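Local coordinates for Aac(6')-Ih protein (Acinetobacter baumannii, PDB 4E8O) that probably transfers an acetyl group from acetyl coenzyme A to the 6'-amino group of aminoglycoside antibiotics, thereby giving resistance to them, at residues Y87-Q92 against E157-F162; V96-G101 against A134-L139. One frame throughout, in Å; residues are numbered along the deposited sequence.

The two contacts illustrate how chemistry follows position within a single acetyltransferase fold. Contact 2 lies in the buried interior, where strands 96-104 and 132-138 of a beta-alpha-beta unit pair in parallel through clear backbone hydrogen bonds and mainly apolar side chains. Contact 1 sits at the periphery, about 10 Å away between centres; there the loop after strand 75-84 meets strand 154-165 through polar side chains, with no backbone ladder. The two share packing: Val88 and Thr91 of the loop rest on Val96, Phe98 and Ala134. Both also reach the second subunit, where residues 157-162 and 134-137 each continue the sheet in an antiparallel ladder.

Contact 1. Residues Y87-Q92 against E157-F162; sequences YVNGTQ and ERVVYF
Asn89 and Glu157 bring a type II beta turn, Val88 to Thr91, against the C-terminal strand 154-165, a small example of a loop meeting a strand with no backbone-to-backbone hydrogen bond, mainly through side chains. The two side chains cross at about a right angle. OE1 of Glu157 comes to 3.4 Å from ND2 of Asn89 and also lies 3.6 Å from Asn89 CB, while OE2 lies by the turn backbone, 3.4 Å from the amide N of Gly90. The carboxylate thus straddles the corner, one oxygen by the amide and the other by the peptide. Glu157 spans the gap because its chain is fully extended beyond CG (chi2 177°). On its other branch Asn89 meets Tyr161 from the opposite direction, OD1 standing 3.1 Å from the phenolic OH, with the amide and ring planes steeply inclined to each other. That hydroxyl is hydrogen-bonded to Tyr161 OH of the second subunit, so the loop abuts a link between the subunits. CG2 of Val159 adds an apolar contact, 4.3 Å from Asn89 CG.

Farther out, residues 157-162 join an antiparallel ladder with a strand of the second subunit, and Gly90 O accepts a hydrogen bond from Lys163 of that subunit. Gly90, with no side chain, takes the positive phi (91°) of this corner without crowding the preceding carbonyl oxygen. Tyr87 OH receives a weak hydrogen bond from the N of Gly90, and the turn closes with Thr91 N donating to Val88 O over 3.2 Å.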
loop_
_atom_site.group_PDB
_atom_site.type_symbol
_atom_site.label_atom_id
_atom_site.label_comp_id
_atom_site.label_asym_id
_atom_site.label_seq_id
_atom_site.Cartn_x
_atom_site.Cartn_y
_atom_site.Cartn_z
ATOM N N TYR B 87 1.410 6.350 1.387
ATOM C CA TYR B 87 1.389 6.306 -0.078
ATOM C C TYR B 87 0.717 5.068 -0.670
ATOM O O TYR B 87 1.141 3.937 -0.414
ATOM C CB TYR B 87 2.800 6.438 -0.660
ATOM C CG TYR B 87 2.799 6.320 -2.165
ATOM C CD1 TYR B 87 2.307 7.349 -2.956
ATOM C CD2 TYR B 87 3.261 5.171 -2.796
ATOM C CE1 TYR B 87 2.288 7.246 -4.332
ATOM C CE2 TYR B 87 3.245 5.060 -4.174
ATOM C CZ TYR B 87 2.758 6.100 -4.932
ATOM O OH TYR B 87 2.741 5.994 -6.302
ATOM N N VAL B 88 -0.334 5.289 -1.462
ATOM C CA VAL B 88 -0.962 4.202 -2.215
ATOM C C VAL B 88 -0.508 4.264 -3.669
ATOM O O VAL B 88 -0.602 5.319 -4.307
ATOM C CB VAL B 88 -2.507 4.267 -2.168
ATOM C CG1 VAL B 88 -3.104 3.173 -3.037
ATOM C CG2 VAL B 88 -3.019 4.131 -0.736
ATOM N N ASN B 89 -0.015 3.138 -4.185
ATOM C CA ASN B 89 0.447 3.058 -5.571
ATOM C C ASN B 89 -0.551 3.620 -6.590
ATOM O O ASN B 89 -1.755 3.359 -6.509
ATOM C CB ASN B 89 0.811 1.613 -5.933
ATOM C CG ASN B 89 2.093 1.147 -5.263
ATOM O OD1 ASN B 89 2.091 0.211 -4.465
ATOM N ND2 ASN B 89 3.201 1.800 -5.593
ATOM N N GLY B 90 -0.047 4.411 -7.536
ATOM C CA GLY B 90 -0.878 4.953 -8.596
ATOM C C GLY B 90 -1.498 6.305 -8.294
ATOM O O GLY B 90 -2.088 6.921 -9.183
ATOM N N THR B 91 -1.366 6.766 -7.052
ATOM C CA THR B 91 -1.969 8.029 -6.621
ATOM C C THR B 91 -0.951 9.174 -6.621
ATOM O O THR B 91 0.258 8.935 -6.651
ATOM C CB THR B 91 -2.624 7.886 -5.223
ATOM O OG1 THR B 91 -1.629 7.543 -4.248
ATOM C CG2 THR B 91 -3.688 6.800 -5.245
ATOM N N GLN B 92 -1.444 10.412 -6.595
ATOM C CA GLN B 92 -0.584 11.596 -6.599
ATOM C C GLN B 92 -0.965 12.553 -5.480
ATOM O O GLN B 92 -0.429 13.657 -5.381
ATOM C CB GLN B 92 -0.669 12.332 -7.941
ATOM C CG GLN B 92 0.299 11.826 -9.003
ATOM C CD GLN B 92 -0.408 11.345 -10.251
ATOM O OE1 GLN B 92 -0.214 10.210 -10.688
ATOM N NE2 GLN B 92 -1.231 12.210 -10.838
ATOM N N GLU B 157 -1.131 0.945 -12.120
ATOM C CA GLU B 157 0.145 0.251 -12.002
ATOM C C GLU B 157 -0.053 -1.240 -11.772
ATOM O O GLU B 157 -1.052 -1.662 -11.171
ATOM C CB GLU B 157 0.944 0.803 -10.812
ATOM C CG GLU B 157 1.694 2.101 -11.059
ATOM C CD GLU B 157 2.387 2.604 -9.802
ATOM O OE1 GLU B 157 2.724 1.769 -8.931
ATOM O OE2 GLU B 157 2.583 3.832 -9.677
ATOM N N ARG B 158 0.918 -2.027 -12.234
ATOM C CA ARG B 158 0.999 -3.440 -11.892
ATOM C C ARG B 158 2.265 -3.639 -11.060
ATOM O O ARG B 158 3.344 -3.159 -11.432
ATOM C CB ARG B 158 0.999 -4.296 -13.163
ATOM C CG ARG B 158 -0.168 -3.957 -14.075
ATOM C CD ARG B 158 -0.514 -5.050 -15.068
ATOM N NE ARG B 158 -1.843 -4.809 -15.619
ATOM C CZ ARG B 158 -2.619 -5.743 -16.156
ATOM N NH1 ARG B 158 -2.199 -6.998 -16.230
ATOM N NH2 ARG B 158 -3.818 -5.420 -16.618
ATOM N N VAL B 159 2.124 -4.330 -9.928
ATOM C CA VAL B 159 3.146 -4.341 -8.879
ATOM C C VAL B 159 3.389 -5.767 -8.359
ATOM O O VAL B 159 2.448 -6.550 -8.229
ATOM C CB VAL B 159 2.694 -3.437 -7.701
ATOM C CG1 VAL B 159 3.667 -3.507 -6.548
ATOM C CG2 VAL B 159 2.526 -1.991 -8.154
ATOM N N VAL B 160 4.646 -6.110 -8.083
ATOM C CA VAL B 160 4.972 -7.368 -7.410
ATOM C C VAL B 160 5.424 -7.042 -5.990
ATOM O O VAL B 160 6.292 -6.189 -5.802
ATOM C CB VAL B 160 6.084 -8.143 -8.146
ATOM C CG1 VAL B 160 6.403 -9.446 -7.423
ATOM C CG2 VAL B 160 5.677 -8.435 -9.580
ATOM N N TYR B 161 4.834 -7.695 -4.989
ATOM C CA TYR B 161 5.216 -7.447 -3.597
ATOM C C TYR B 161 6.195 -8.497 -3.093
ATOM O O TYR B 161 6.144 -9.662 -3.505
ATOM C CB TYR B 161 3.981 -7.365 -2.684
ATOM C CG TYR B 161 3.334 -5.993 -2.674
ATOM C CD1 TYR B 161 2.408 -5.637 -3.641
ATOM C CD2 TYR B 161 3.662 -5.055 -1.705
ATOM C CE1 TYR B 161 1.824 -4.388 -3.645
ATOM C CE2 TYR B 161 3.082 -3.799 -1.700
ATOM C CZ TYR B 161 2.166 -3.476 -2.674
ATOM O OH TYR B 161 1.579 -2.233 -2.685
ATOM N N PHE B 162 7.101 -8.069 -2.218
ATOM C CA PHE B 162 8.089 -8.956 -1.620
ATOM C C PHE B 162 8.077 -8.734 -0.122
ATOM O O PHE B 162 7.537 -7.735 0.361
ATOM C CB PHE B 162 9.495 -8.646 -2.145
ATOM C CG PHE B 162 9.650 -8.823 -3.628
ATOM C CD1 PHE B 162 9.405 -7.767 -4.495
ATOM C CD2 PHE B 162 10.060 -10.039 -4.157
ATOM C CE1 PHE B 162 9.559 -7.923 -5.862
ATOM C CE2 PHE B 162 10.209 -10.203 -5.527
ATOM C CZ PHE B 162 9.959 -9.142 -6.379
#

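Contact 2. Residues V96-G101 against A134-L139; sequences VAFLEG and ASDAAL
With chi1 at -173°, Phe98 swings CG away from its own amide, and the ring comes to lie alongside strand 132-138, while Asp136 puts its carboxylate between its own N and carbonyl carbon (chi1 68°), a torsion that places OD1 near CZ of the Phe98 ring. In between, Ser135 CA lies over one ring face, 4.2 Å from the centroid of Phe98 and offset toward the rim, a CH-pi contact. CZ of Phe98 comes within 3.6 Å of Asp136 OD1, and the carboxylate plane stands steeply to the ring. The ring also makes a cation-pi contact with Arg84, so aspartate and arginine both border the same aromatic group. Asp136 OD2 has a weak hydrogen bond from Asn89 of the second subunit. Nearer the strand, Phe98 CD1 rests 4.1 Å from Ala134 CB, on the same face of the sheet.

On the other face Leu99 CB meets Ser135 OG at 3.5 Å; the hydroxyl is satisfied by His148, so the leucine simply packs against it.

The backbones are joined around Ala134, whose N donates to Ala97 O over 2.9 Å in a nearly linear bond and whose O accepts from Leu99 N at 2.9 Å. A CA-H...O contact from Phe98 supplements the second link. Beyond this pairing the strands part: their axes diverge by 33°, and CA of Glu100 is already 8.2 Å from CA of Asp136. A classic beta bulge forms where Glu100 and Gly101 both face Glu80 of strand 75-84. Parallel strands that splay apart next to a bulge, joined through helix 113-127, are the hallmark of the GNAT fold, in whose relatives the pantetheine arm of acetyl coenzyme A lies in the opening between the splayed strands; the same is probable here.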
loop_
_atom_site.group_PDB
_atom_site.type_symbol
_atom_site.label_atom_id
_atom_site.label_comp_id
_atom_site.label_asym_id
_atom_site.label_seq_id
_atom_site.Cartn_x
_atom_site.Cartn_y
_atom_site.Cartn_z
ATOM N N VAL B 96 -6.038 9.475 0.506
ATOM C CA VAL B 96 -6.906 8.979 -0.560
ATOM C C VAL B 96 -7.903 7.983 0.023
ATOM O O VAL B 96 -7.631 7.355 1.049
ATOM C CB VAL B 96 -6.104 8.259 -1.678
ATOM C CG1 VAL B 96 -5.124 9.204 -2.347
ATOM C CG2 VAL B 96 -5.369 7.040 -1.118
ATOM N N ALA B 97 -9.055 7.827 -0.624
ATOM C CA ALA B 97 -9.988 6.778 -0.226
ATOM C C ALA B 97 -9.469 5.478 -0.814
ATOM O O ALA B 97 -8.766 5.497 -1.820
ATOM C CB ALA B 97 -11.377 7.072 -0.740
ATOM N N PHE B 98 -9.792 4.348 -0.196
ATOM C CA PHE B 98 -9.336 3.069 -0.730
ATOM C C PHE B 98 -10.415 2.009 -0.586
ATOM O O PHE B 98 -10.997 1.860 0.491
ATOM C CB PHE B 98 -8.035 2.629 -0.044
ATOM C CG PHE B 98 -7.405 1.400 -0.652
ATOM C CD1 PHE B 98 -6.434 1.513 -1.638
ATOM C CD2 PHE B 98 -7.768 0.134 -0.220
ATOM C CE1 PHE B 98 -5.849 0.383 -2.192
ATOM C CE2 PHE B 98 -7.188 -1.001 -0.767
ATOM C CZ PHE B 98 -6.227 -0.877 -1.755
ATOM N N LEU B 99 -10.686 1.287 -1.672
ATOM C CA LEU B 99 -11.700 0.235 -1.666
ATOM C C LEU B 99 -11.112 -1.044 -1.095
ATOM O O LEU B 99 -10.243 -1.667 -1.713
ATOM C CB LEU B 99 -12.228 -0.023 -3.085
ATOM C CG LEU B 99 -13.424 -0.969 -3.166
ATOM C CD1 LEU B 99 -14.599 -0.349 -2.446
ATOM C CD2 LEU B 99 -13.792 -1.298 -4.608
ATOM N N GLU B 100 -11.574 -1.433 0.089
ATOM C CA GLU B 100 -11.043 -2.617 0.741
ATOM C C GLU B 100 -11.748 -3.862 0.235
ATOM O O GLU B 100 -11.124 -4.910 0.080
ATOM C CB GLU B 100 -11.187 -2.505 2.258
ATOM C CG GLU B 100 -10.529 -1.268 2.857
ATOM C CD GLU B 100 -9.039 -1.432 3.057
ATOM O OE1 GLU B 100 -8.524 -2.545 2.833
ATOM O OE2 GLU B 100 -8.376 -0.445 3.448
ATOM N N GLY B 101 -13.046 -3.745 -0.030
ATOM C CA GLY B 101 -13.806 -4.884 -0.497
ATOM C C GLY B 101 -15.203 -4.512 -0.932
ATOM O O GLY B 101 -15.850 -3.652 -0.331
ATOM N N ALA B 134 -8.821 4.951 -4.718
ATOM C CA ALA B 134 -7.995 3.883 -5.271
ATOM C C ALA B 134 -8.492 2.524 -4.810
ATOM O O ALA B 134 -9.322 2.427 -3.908
ATOM C CB ALA B 134 -6.537 4.073 -4.877
ATOM N N SER B 135 -7.972 1.474 -5.436
ATOM C CA SER B 135 -8.344 0.102 -5.113
ATOM C C SER B 135 -7.258 -0.784 -5.693
ATOM O O SER B 135 -6.335 -0.285 -6.348
ATOM C CB SER B 135 -9.700 -0.240 -5.725
ATOM O OG SER B 135 -10.131 -1.546 -5.366
ATOM N N ASP B 136 -7.344 -2.086 -5.445
ATOM C CA ASP B 136 -6.410 -3.015 -6.072
ATOM C C ASP B 136 -7.054 -4.383 -6.240
ATOM O O ASP B 136 -8.145 -4.630 -5.721
ATOM C CB ASP B 136 -5.088 -3.105 -5.289
ATOM C CG ASP B 136 -5.248 -3.758 -3.925
ATOM O OD1 ASP B 136 -6.389 -4.050 -3.508
ATOM O OD2 ASP B 136 -4.221 -3.975 -3.254
ATOM N N ALA B 137 -6.383 -5.263 -6.972
ATOM C CA ALA B 137 -6.902 -6.595 -7.228
ATOM C C ALA B 137 -5.737 -7.504 -7.539
ATOM O O ALA B 137 -4.726 -7.049 -8.076
ATOM C CB ALA B 137 -7.851 -6.568 -8.393
ATOM N N ALA B 138 -5.876 -8.786 -7.218
ATOM C CA ALA B 138 -4.856 -9.763 -7.578
ATOM C C ALA B 138 -4.629 -9.712 -9.084
ATOM O O ALA B 138 -5.574 -9.490 -9.846
ATOM C CB ALA B 138 -5.280 -11.158 -7.151
ATOM N N LEU B 139 -3.382 -9.906 -9.511
ATOM C CA LEU B 139 -3.036 -9.833 -10.929
ATOM C C LEU B 139 -3.760 -10.905 -11.734
ATOM O O LEU B 139 -4.064 -10.703 -12.911
ATOM C CB LEU B 139 -1.516 -9.954 -11.114
ATOM C CG LEU B 139 -0.931 -10.024 -12.528
ATOM C CD1 LEU B 139 -1.263 -8.783 -13.337
ATOM C CD2 LEU B 139 0.578 -10.215 -12.463
#